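Long-range contacts in bifunctional protein PutA (PDB 5UR2), which probably carries out both steps of proline catabolism, joining a flavin-dependent proline dehydrogenase to an NAD+-dependent L-glutamate gamma-semialdehyde dehydrogenase in one chain: residues E480-A485 and D571-I576; A577-E582 and T671-G676; D591-E596 and P644-A649. All blocks are in the same frame, centred on the assembly; numbering follows the deposited sequence.

The three contacts form one continuous cluster of helices in and against the aldehyde dehydrogenase part of the chain. Helix 572-583 serves both contact 1 and contact 2, whose centres lie about 12 Å apart, and Met482 and Ala485 of contact 1 also touch Ala577. Contact 3 has its centre about 11 Å from that of contact 2 and about 15 Å from that of contact 1. Arg572 forms a salt bridge with Asp591, while Gln579 probably hydrogen-bonds Asp593. Contact 3 comes near the predicted catalytic residues: the side chain of Ile647 is about 5 Å from that of Glu746 and about 7 Å from that of Cys780. The modified flavin sits in the separate proline dehydrogenase barrel.

Contact 1: E480-A485 and D571-I576; sequences EKMLKA and DRFKLI
Lys481 and Met482 of helix 476-491 pack against Phe573 in the first turn of helix 572-583, combining a CH-pi contact with a Met-aromatic one. Lys481 covers one face of the phenyl ring: its CB stands 3.6 Å from the centroid of Phe573, only 3° off the ring normal. Farther out along the same side chain, Lys481 CD approaches Phe573 CE2 at 3.7 Å, so the aliphatic part of the lysine does the touching while its amino end leads away. The sulfur takes a different approach. Met482 SD lies at the ring edge, 4.0 Å from Phe573 CD1. Met482 CG is anti to the backbone N (chi1 -170°), and bends at the next two torsions bring SD and CE to Ile576. Both lie against one methyl, Met482 SD and CE each 3.5 Å from Ile576 CG2, the two side chains crossing at about a right angle. The axes of the two segments cross at -54°, 8.7 Å apart at closest approach; the contact packs helix 476-491, which precedes strand 495-501, on helix 572-583 of the aldehyde dehydrogenase part. Ala485, one turn after Lys481, allows close backbone approach: its CB sits 3.5 Å from Phe573 O and 3.9 Å from Phe573 CB. Around this apolar seam, Leu471 touches both Phe573 and Ile576, and Trp587 of helix 587-611 packs on Met482. Arg572, beside the seam, forms salt bridges with Glu468 and Asp591.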
loop_
_atom_site.group_PDB
_atom_site.type_symbol
_atom_site.label_atom_id
_atom_site.label_comp_id
_atom_site.label_asym_id
_atom_site.label_seq_id
_atom_site.Cartn_x
_atom_site.Cartn_y
_atom_site.Cartn_z
ATOM N N GLU B 480 4.088 -28.507 33.123
ATOM C CA GLU B 480 5.246 -29.335 33.441
ATOM C C GLU B 480 6.468 -28.935 32.623
ATOM O O GLU B 480 7.578 -28.872 33.161
ATOM C CB GLU B 480 4.916 -30.809 33.218
ATOM C CG GLU B 480 3.978 -31.385 34.259
ATOM C CD GLU B 480 3.428 -32.749 33.860
ATOM O OE1 GLU B 480 3.463 -33.097 32.652
ATOM O OE2 GLU B 480 2.976 -33.479 34.764
ATOM N N LYS B 481 6.283 -28.682 31.323
ATOM C CA LYS B 481 7.387 -28.208 30.489
ATOM C C LYS B 481 7.904 -26.869 30.980
ATOM O O LYS B 481 9.112 -26.604 30.924
ATOM C CB LYS B 481 6.950 -28.101 29.023
ATOM C CG LYS B 481 6.764 -29.462 28.366
ATOM C CD LYS B 481 6.363 -29.349 26.899
ATOM C CE LYS B 481 6.150 -30.735 26.293
ATOM N NZ LYS B 481 4.724 -31.128 26.284
ATOM N N MET B 482 6.999 -26.005 31.448
ATOM C CA MET B 482 7.408 -24.704 31.966
ATOM C C MET B 482 8.260 -24.873 33.212
ATOM O O MET B 482 9.323 -24.255 33.340
ATOM C CB MET B 482 6.174 -23.852 32.271
ATOM C CG MET B 482 6.475 -22.415 32.575
ATOM S SD MET B 482 7.159 -21.620 31.092
ATOM C CE MET B 482 8.881 -21.440 31.584
ATOM N N LEU B 483 7.811 -25.730 34.134
ATOM C CA LEU B 483 8.575 -25.989 35.351
ATOM C C LEU B 483 9.887 -26.690 35.025
ATOM O O LEU B 483 10.916 -26.422 35.654
ATOM C CB LEU B 483 7.732 -26.822 36.327
ATOM C CG LEU B 483 6.515 -26.114 36.942
ATOM C CD1 LEU B 483 5.530 -27.086 37.619
ATOM C CD2 LEU B 483 7.025 -25.142 37.992
ATOM N N LYS B 484 9.877 -27.576 34.032
ATOM C CA LYS B 484 11.123 -28.197 33.608
ATOM C C LYS B 484 12.082 -27.155 33.032
ATOM O O LYS B 484 13.271 -27.135 33.381
ATOM C CB LYS B 484 10.822 -29.285 32.576
ATOM C CG LYS B 484 12.033 -30.019 32.066
ATOM C CD LYS B 484 11.656 -30.890 30.892
ATOM C CE LYS B 484 12.898 -31.298 30.102
ATOM N NZ LYS B 484 12.586 -32.216 28.971
ATOM N N ALA B 485 11.573 -26.256 32.175
ATOM C CA ALA B 485 12.429 -25.239 31.569
ATOM C C ALA B 485 12.982 -24.278 32.618
ATOM O O ALA B 485 14.138 -23.840 32.522
ATOM C CB ALA B 485 11.654 -24.460 30.495
ATOM N N ASP B 571 11.738 -23.737 20.631
ATOM C CA ASP B 571 12.368 -23.478 21.921
ATOM C C ASP B 571 11.481 -22.637 22.845
ATOM O O ASP B 571 11.984 -21.992 23.772
ATOM C CB ASP B 571 13.731 -22.824 21.706
ATOM C CG ASP B 571 14.745 -23.796 21.076
ATOM O OD1 ASP B 571 14.408 -24.979 20.955
ATOM O OD2 ASP B 571 15.867 -23.394 20.694
ATOM N N ARG B 572 10.163 -22.674 22.630
ATOM C CA ARG B 572 9.251 -21.760 23.306
ATOM C C ARG B 572 9.462 -21.729 24.816
ATOM O O ARG B 572 9.609 -20.653 25.404
ATOM C CB ARG B 572 7.806 -22.128 22.981
ATOM C CG ARG B 572 6.866 -20.999 23.313
ATOM C CD ARG B 572 5.442 -21.453 23.306
ATOM N NE ARG B 572 4.509 -20.333 23.294
ATOM C CZ ARG B 572 3.789 -19.976 22.235
ATOM N NH1 ARG B 572 3.904 -20.642 21.090
ATOM N NH2 ARG B 572 2.945 -18.960 22.324
ATOM N N PHE B 573 9.492 -22.899 25.463
ATOM C CA PHE B 573 9.566 -22.928 26.920
ATOM C C PHE B 573 10.913 -22.424 27.426
ATOM O O PHE B 573 10.978 -21.732 28.454
ATOM C CB PHE B 573 9.284 -24.346 27.427
ATOM C CG PHE B 573 7.853 -24.748 27.258
ATOM C CD1 PHE B 573 6.904 -24.361 28.184
ATOM C CD2 PHE B 573 7.446 -25.450 26.139
ATOM C CE1 PHE B 573 5.578 -24.692 28.013
ATOM C CE2 PHE B 573 6.120 -25.794 25.964
ATOM C CZ PHE B 573 5.181 -25.414 26.900
ATOM N N LYS B 574 11.999 -22.753 26.721
ATOM C CA LYS B 574 13.310 -22.260 27.132
ATOM C C LYS B 574 13.370 -20.733 27.023
ATOM O O LYS B 574 13.966 -20.056 27.874
ATOM C CB LYS B 574 14.391 -22.943 26.282
ATOM C CG LYS B 574 15.825 -22.729 26.740
ATOM C CD LYS B 574 16.823 -23.480 25.849
ATOM C CE LYS B 574 18.278 -23.312 26.341
ATOM N NZ LYS B 574 18.850 -21.948 26.085
ATOM N N LEU B 575 12.699 -20.175 26.008
ATOM C CA LEU B 575 12.669 -18.728 25.820
ATOM C C LEU B 575 11.823 -18.048 26.886
ATOM O O LEU B 575 12.172 -16.960 27.353
ATOM C CB LEU B 575 12.151 -18.386 24.421
ATOM C CG LEU B 575 13.058 -18.859 23.286
ATOM C CD1 LEU B 575 12.413 -18.668 21.914
ATOM C CD2 LEU B 575 14.388 -18.116 23.379
ATOM N N ILE B 576 10.705 -18.660 27.278
ATOM C CA ILE B 576 9.913 -18.097 28.370
ATOM C C ILE B 576 10.736 -18.049 29.646
ATOM O O ILE B 576 10.821 -17.013 30.319
ATOM C CB ILE B 576 8.619 -18.899 28.585
ATOM C CG1 ILE B 576 7.677 -18.706 27.408
ATOM C CG2 ILE B 576 7.944 -18.477 29.886
ATOM C CD1 ILE B 576 6.444 -19.607 27.462
#

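Contact 2: A577-E582 and T671-G676; sequences ATQVLE and TVVAWG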
loop_
_atom_site.group_PDB
_atom_site.type_symbol
_atom_site.label_atom_id
_atom_site.label_comp_id
_atom_site.label_asym_id
_atom_site.label_seq_id
_atom_site.Cartn_x
_atom_site.Cartn_y
_atom_site.Cartn_z
ATOM N N ALA B 577 11.369 -19.171 29.985
ATOM C CA ALA B 577 12.091 -19.249 31.249
ATOM C C ALA B 577 13.140 -18.148 31.357
ATOM O O ALA B 577 13.289 -17.534 32.423
ATOM C CB ALA B 577 12.727 -20.632 31.414
ATOM N N THR B 578 13.832 -17.841 30.252
ATOM C CA THR B 578 14.851 -16.792 30.293
ATOM C C THR B 578 14.241 -15.443 30.663
ATOM O O THR B 578 14.825 -14.667 31.438
ATOM C CB THR B 578 15.566 -16.682 28.949
ATOM O OG1 THR B 578 16.052 -17.966 28.566
ATOM C CG2 THR B 578 16.760 -15.664 29.045
ATOM N N GLN B 579 13.090 -15.133 30.082
ATOM C CA GLN B 579 12.423 -13.872 30.376
ATOM C C GLN B 579 11.874 -13.853 31.796
ATOM O O GLN B 579 11.895 -12.809 32.460
ATOM C CB GLN B 579 11.308 -13.624 29.369
ATOM C CG GLN B 579 11.793 -13.614 27.955
ATOM C CD GLN B 579 10.830 -12.885 27.060
ATOM O OE1 GLN B 579 9.924 -12.208 27.549
ATOM N NE2 GLN B 579 11.001 -13.028 25.748
ATOM N N VAL B 580 11.367 -14.985 32.278
ATOM C CA VAL B 580 10.899 -15.036 33.662
ATOM C C VAL B 580 12.039 -14.691 34.619
ATOM O O VAL B 580 11.885 -13.862 35.524
ATOM C CB VAL B 580 10.296 -16.417 33.977
ATOM C CG1 VAL B 580 10.111 -16.598 35.487
ATOM C CG2 VAL B 580 8.972 -16.563 33.255
ATOM N N LEU B 581 13.212 -15.285 34.404
ATOM C CA LEU B 581 14.296 -15.148 35.377
ATOM C C LEU B 581 15.084 -13.847 35.204
ATOM O O LEU B 581 15.426 -13.206 36.200
ATOM C CB LEU B 581 15.236 -16.358 35.291
ATOM C CG LEU B 581 14.664 -17.723 35.700
ATOM C CD1 LEU B 581 15.632 -18.828 35.374
ATOM C CD2 LEU B 581 14.395 -17.712 37.204
ATOM N N GLU B 582 15.389 -13.439 33.963
ATOM C CA GLU B 582 16.242 -12.268 33.771
ATOM C C GLU B 582 15.469 -10.959 33.875
ATOM O O GLU B 582 16.000 -9.967 34.378
ATOM C CB GLU B 582 16.954 -12.320 32.413
ATOM C CG GLU B 582 17.989 -11.226 32.260
ATOM C CD GLU B 582 18.537 -11.088 30.844
ATOM O OE1 GLU B 582 17.882 -11.536 29.889
ATOM O OE2 GLU B 582 19.643 -10.528 30.678
ATOM N N THR B 671 20.101 -8.744 28.276
ATOM C CA THR B 671 21.037 -9.253 27.279
ATOM C C THR B 671 21.101 -10.780 27.253
ATOM O O THR B 671 21.379 -11.361 26.199
ATOM C CB THR B 671 22.411 -8.629 27.504
ATOM O OG1 THR B 671 22.305 -7.210 27.323
ATOM C CG2 THR B 671 23.442 -9.194 26.525
ATOM N N VAL B 672 20.821 -11.460 28.364
ATOM C CA VAL B 672 20.693 -12.919 28.289
ATOM C C VAL B 672 19.570 -13.312 27.332
ATOM O O VAL B 672 19.713 -14.251 26.535
ATOM C CB VAL B 672 20.485 -13.530 29.689
ATOM C CG1 VAL B 672 20.331 -15.027 29.590
ATOM C CG2 VAL B 672 21.651 -13.197 30.583
ATOM N N VAL B 673 18.449 -12.586 27.358
ATOM C CA VAL B 673 17.386 -12.863 26.388
ATOM C C VAL B 673 17.903 -12.657 24.971
ATOM O O VAL B 673 17.701 -13.496 24.080
ATOM C CB VAL B 673 16.151 -11.983 26.665
ATOM C CG1 VAL B 673 15.117 -12.107 25.530
ATOM C CG2 VAL B 673 15.511 -12.367 27.987
ATOM N N ALA B 674 18.581 -11.535 24.744
ATOM C CA ALA B 674 19.046 -11.211 23.398
ATOM C C ALA B 674 20.137 -12.168 22.935
ATOM O O ALA B 674 20.271 -12.432 21.733
ATOM C CB ALA B 674 19.524 -9.768 23.357
ATOM N N TRP B 675 20.944 -12.660 23.873
ATOM C CA TRP B 675 21.921 -13.696 23.564
ATOM C C TRP B 675 21.229 -14.927 22.997
ATOM O O TRP B 675 21.660 -15.479 21.976
ATOM C CB TRP B 675 22.710 -13.993 24.837
ATOM C CG TRP B 675 23.567 -15.231 24.917
ATOM C CD1 TRP B 675 23.313 -16.347 25.666
ATOM C CD2 TRP B 675 24.852 -15.439 24.311
ATOM N NE1 TRP B 675 24.355 -17.245 25.553
ATOM C CE2 TRP B 675 25.309 -16.712 24.726
ATOM C CE3 TRP B 675 25.658 -14.676 23.454
ATOM C CZ2 TRP B 675 26.531 -17.244 24.299
ATOM C CZ3 TRP B 675 26.876 -15.204 23.037
ATOM C CH2 TRP B 675 27.295 -16.481 23.454
ATOM N N GLY B 676 20.101 -15.319 23.598
ATOM C CA GLY B 676 19.311 -16.390 23.019
ATOM C C GLY B 676 18.859 -16.077 21.603
ATOM O O GLY B 676 18.889 -16.948 20.730
HETATM O O HOH W 1 21.655 -8.747 30.716
#
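Glu582 reaches across to Val672 and Val673, its carboxylate accepting backbone N-H groups in the first turn of helix 671-684, within the aldehyde dehydrogenase fold. Its CG is anti to the backbone N (chi1 -172°); the chain extended beyond it carries the carboxylate from helix 572-583 across to the nearly antiparallel neighbour, whose segment axis lies 9.3 Å away. The two oxygens divide the backbone donors between them. Val673 N bonds to Glu582 OE1 at 2.8 Å, and Val672 N bonds to Glu582 OE2, also at 2.8 Å. Both donors come in on the syn side, somewhat out of the carboxylate plane, and both bonds are bent, with N-H...O angles of 143° and 150°. This paired grip limits rotation of the carboxylate, and the positive end of the helix would be expected to favour its negative charge. Val672 and Val673 also cross the glutamate obliquely, Val673 CG2 lying 3.2 Å from Glu582 OE1 and Val672 CB close to both oxygens of the buried acid. A turn earlier on helix 572-583, Thr578 presents its methyl rather than its hydroxyl: CG2 touches both valines, 3.7 Å from Val672 CG1 and from Val673 CG2, while OG1 bonds to Lys574 O. Gln579 meets Val673 CG2 through CG at about a right angle, and its amide NE2 turns to Asp593. Beyond OE2, a water donates to Glu582 OE2 at 2.7 Å and accepts from Thr671 N at 2.9 Å.

Contact 3: D591-E596 and P644-A649; sequences DGDIGE and PLAILA
Asp593 holds CG anti to its backbone N (chi1 -156°), on the side of helix 646-657, and chi2 near 90° turns the carboxylate to present OD2 to Leu645 N and Ala646 N, where that helix begins. A single oxygen takes both backbone donors. Leu645 N bonds to Asp593 OD2 at 3.1 Å on the syn side, while Ala646 N bonds to the same OD2 at 3.0 Å from above the carboxylate plane. The two N-H groups approach from opposite faces of that plane, and both bonds are bent, the one from Leu645 N at 143°. Outside the two segments, Gln579 NE2 also bonds to OD2, and Lys585 NZ forms a salt bridge with OD1. The buried acid thus has polar partners at each oxygen, and the lysine together with the start of the helix would be expected to stabilise its negative charge. Pro644 lies beside the other branch, its ring carbon CD 3.6 Å from Asp593 OD1.

Carbon contacts flank this polar centre. Ile594 starts out pointing away, but its CD1 comes round to meet Leu645 CD2 at 3.6 Å, the two side chains crossing obliquely. Ala646 places its methyl against the opposing helix, with CB 3.4 Å from Asp593 O and 3.7 Å from Glu596 CB. The extended Glu596 chain runs over this methyl, with CB, CG, CD and OE1 all near it. Gln579 of helix 572-583 packs on Ile594, Pro644 and Leu645.

Phe643, which touches Asp593, and Pro644 end the Trp-Asn-Phe-Pro sequence familiar from aldehyde dehydrogenases; Asp593 therefore grips the junction between this motif and its following helix, where Ile647 approaches the predicted active-site residues Glu746 and Cys780.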
loop_
_atom_site.group_PDB
_atom_site.type_symbol
_atom_site.label_atom_id
_atom_site.label_comp_id
_atom_site.label_asym_id
_atom_site.label_seq_id
_atom_site.Cartn_x
_atom_site.Cartn_y
_atom_site.Cartn_z
ATOM N N ASP B 591 5.216 -15.595 27.757
ATOM C CA ASP B 591 4.672 -16.377 26.640
ATOM C C ASP B 591 4.137 -15.471 25.536
ATOM O O ASP B 591 4.383 -15.708 24.347
ATOM C CB ASP B 591 3.562 -17.314 27.128
ATOM C CG ASP B 591 2.923 -18.112 25.991
ATOM O OD1 ASP B 591 3.646 -18.637 25.119
ATOM O OD2 ASP B 591 1.686 -18.190 25.961
ATOM N N GLY B 592 3.374 -14.446 25.918
ATOM C CA GLY B 592 2.933 -13.466 24.944
ATOM C C GLY B 592 4.099 -12.799 24.235
ATOM O O GLY B 592 3.996 -12.461 23.048
ATOM N N ASP B 593 5.223 -12.611 24.945
ATOM C CA ASP B 593 6.410 -12.018 24.328
ATOM C C ASP B 593 6.961 -12.905 23.218
ATOM O O ASP B 593 7.314 -12.416 22.136
ATOM C CB ASP B 593 7.489 -11.748 25.379
ATOM C CG ASP B 593 8.473 -10.643 24.935
ATOM O OD1 ASP B 593 8.175 -9.464 25.177
ATOM O OD2 ASP B 593 9.517 -10.942 24.309
ATOM N N ILE B 594 7.053 -14.213 23.470
ATOM C CA ILE B 594 7.519 -15.134 22.435
ATOM C C ILE B 594 6.563 -15.126 21.245
ATOM O O ILE B 594 6.993 -15.132 20.078
ATOM C CB ILE B 594 7.684 -16.556 23.001
ATOM C CG1 ILE B 594 8.441 -16.541 24.332
ATOM C CG2 ILE B 594 8.366 -17.439 21.994
ATOM C CD1 ILE B 594 9.737 -15.769 24.320
ATOM N N GLY B 595 5.254 -15.125 21.517
ATOM C CA GLY B 595 4.292 -15.109 20.423
ATOM C C GLY B 595 4.430 -13.870 19.554
ATOM O O GLY B 595 4.384 -13.947 18.322
ATOM N N GLU B 596 4.602 -12.712 20.187
ATOM C CA GLU B 596 4.794 -11.482 19.428
ATOM C C GLU B 596 6.071 -11.548 18.593
ATOM O O GLU B 596 6.076 -11.103 17.438
ATOM C CB GLU B 596 4.802 -10.276 20.376
ATOM C CG GLU B 596 4.798 -8.899 19.673
ATOM C CD GLU B 596 4.774 -7.709 20.647
ATOM O OE1 GLU B 596 5.509 -6.742 20.417
ATOM O OE2 GLU B 596 4.012 -7.720 21.626
ATOM N N PRO B 644 11.567 -8.160 25.902
ATOM C CA PRO B 644 13.004 -8.334 25.616
ATOM C C PRO B 644 13.312 -9.168 24.384
ATOM O O PRO B 644 14.400 -9.000 23.825
ATOM C CB PRO B 644 13.541 -8.982 26.902
ATOM C CG PRO B 644 12.350 -9.670 27.505
ATOM C CD PRO B 644 11.152 -8.830 27.149
ATOM N N LEU B 645 12.415 -10.047 23.932
ATOM C CA LEU B 645 12.638 -10.746 22.664
ATOM C C LEU B 645 11.840 -10.132 21.523
ATOM O O LEU B 645 12.379 -9.957 20.423
ATOM C CB LEU B 645 12.284 -12.241 22.775
ATOM C CG LEU B 645 12.593 -13.176 21.590
ATOM C CD1 LEU B 645 14.118 -13.360 21.423
ATOM C CD2 LEU B 645 11.891 -14.522 21.693
ATOM N N ALA B 646 10.574 -9.777 21.780
ATOM C CA ALA B 646 9.650 -9.407 20.711
ATOM C C ALA B 646 10.081 -8.118 20.008
ATOM O O ALA B 646 10.223 -8.090 18.782
ATOM C CB ALA B 646 8.221 -9.286 21.263
ATOM N N ILE B 647 10.275 -7.030 20.759
ATOM C CA ILE B 647 10.574 -5.751 20.119
ATOM C C ILE B 647 11.933 -5.811 19.420
ATOM O O ILE B 647 12.066 -5.448 18.247
ATOM C CB ILE B 647 10.492 -4.606 21.142
ATOM C CG1 ILE B 647 9.020 -4.397 21.546
ATOM C CG2 ILE B 647 11.117 -3.334 20.559
ATOM C CD1 ILE B 647 8.749 -3.237 22.532
ATOM N N LEU B 648 12.943 -6.319 20.121
ATOM C CA LEU B 648 14.249 -6.553 19.523
ATOM C C LEU B 648 14.138 -7.401 18.253
ATOM O O LEU B 648 14.696 -7.046 17.210
ATOM C CB LEU B 648 15.167 -7.222 20.556
ATOM C CG LEU B 648 16.536 -7.676 20.052
ATOM C CD1 LEU B 648 17.378 -6.488 19.592
ATOM C CD2 LEU B 648 17.261 -8.513 21.096
ATOM N N ALA B 649 13.401 -8.518 18.313
ATOM C CA ALA B 649 13.283 -9.372 17.122
ATOM C C ALA B 649 12.564 -8.664 15.972
ATOM O O ALA B 649 12.947 -8.814 14.802
ATOM C CB ALA B 649 12.563 -10.673 17.460
#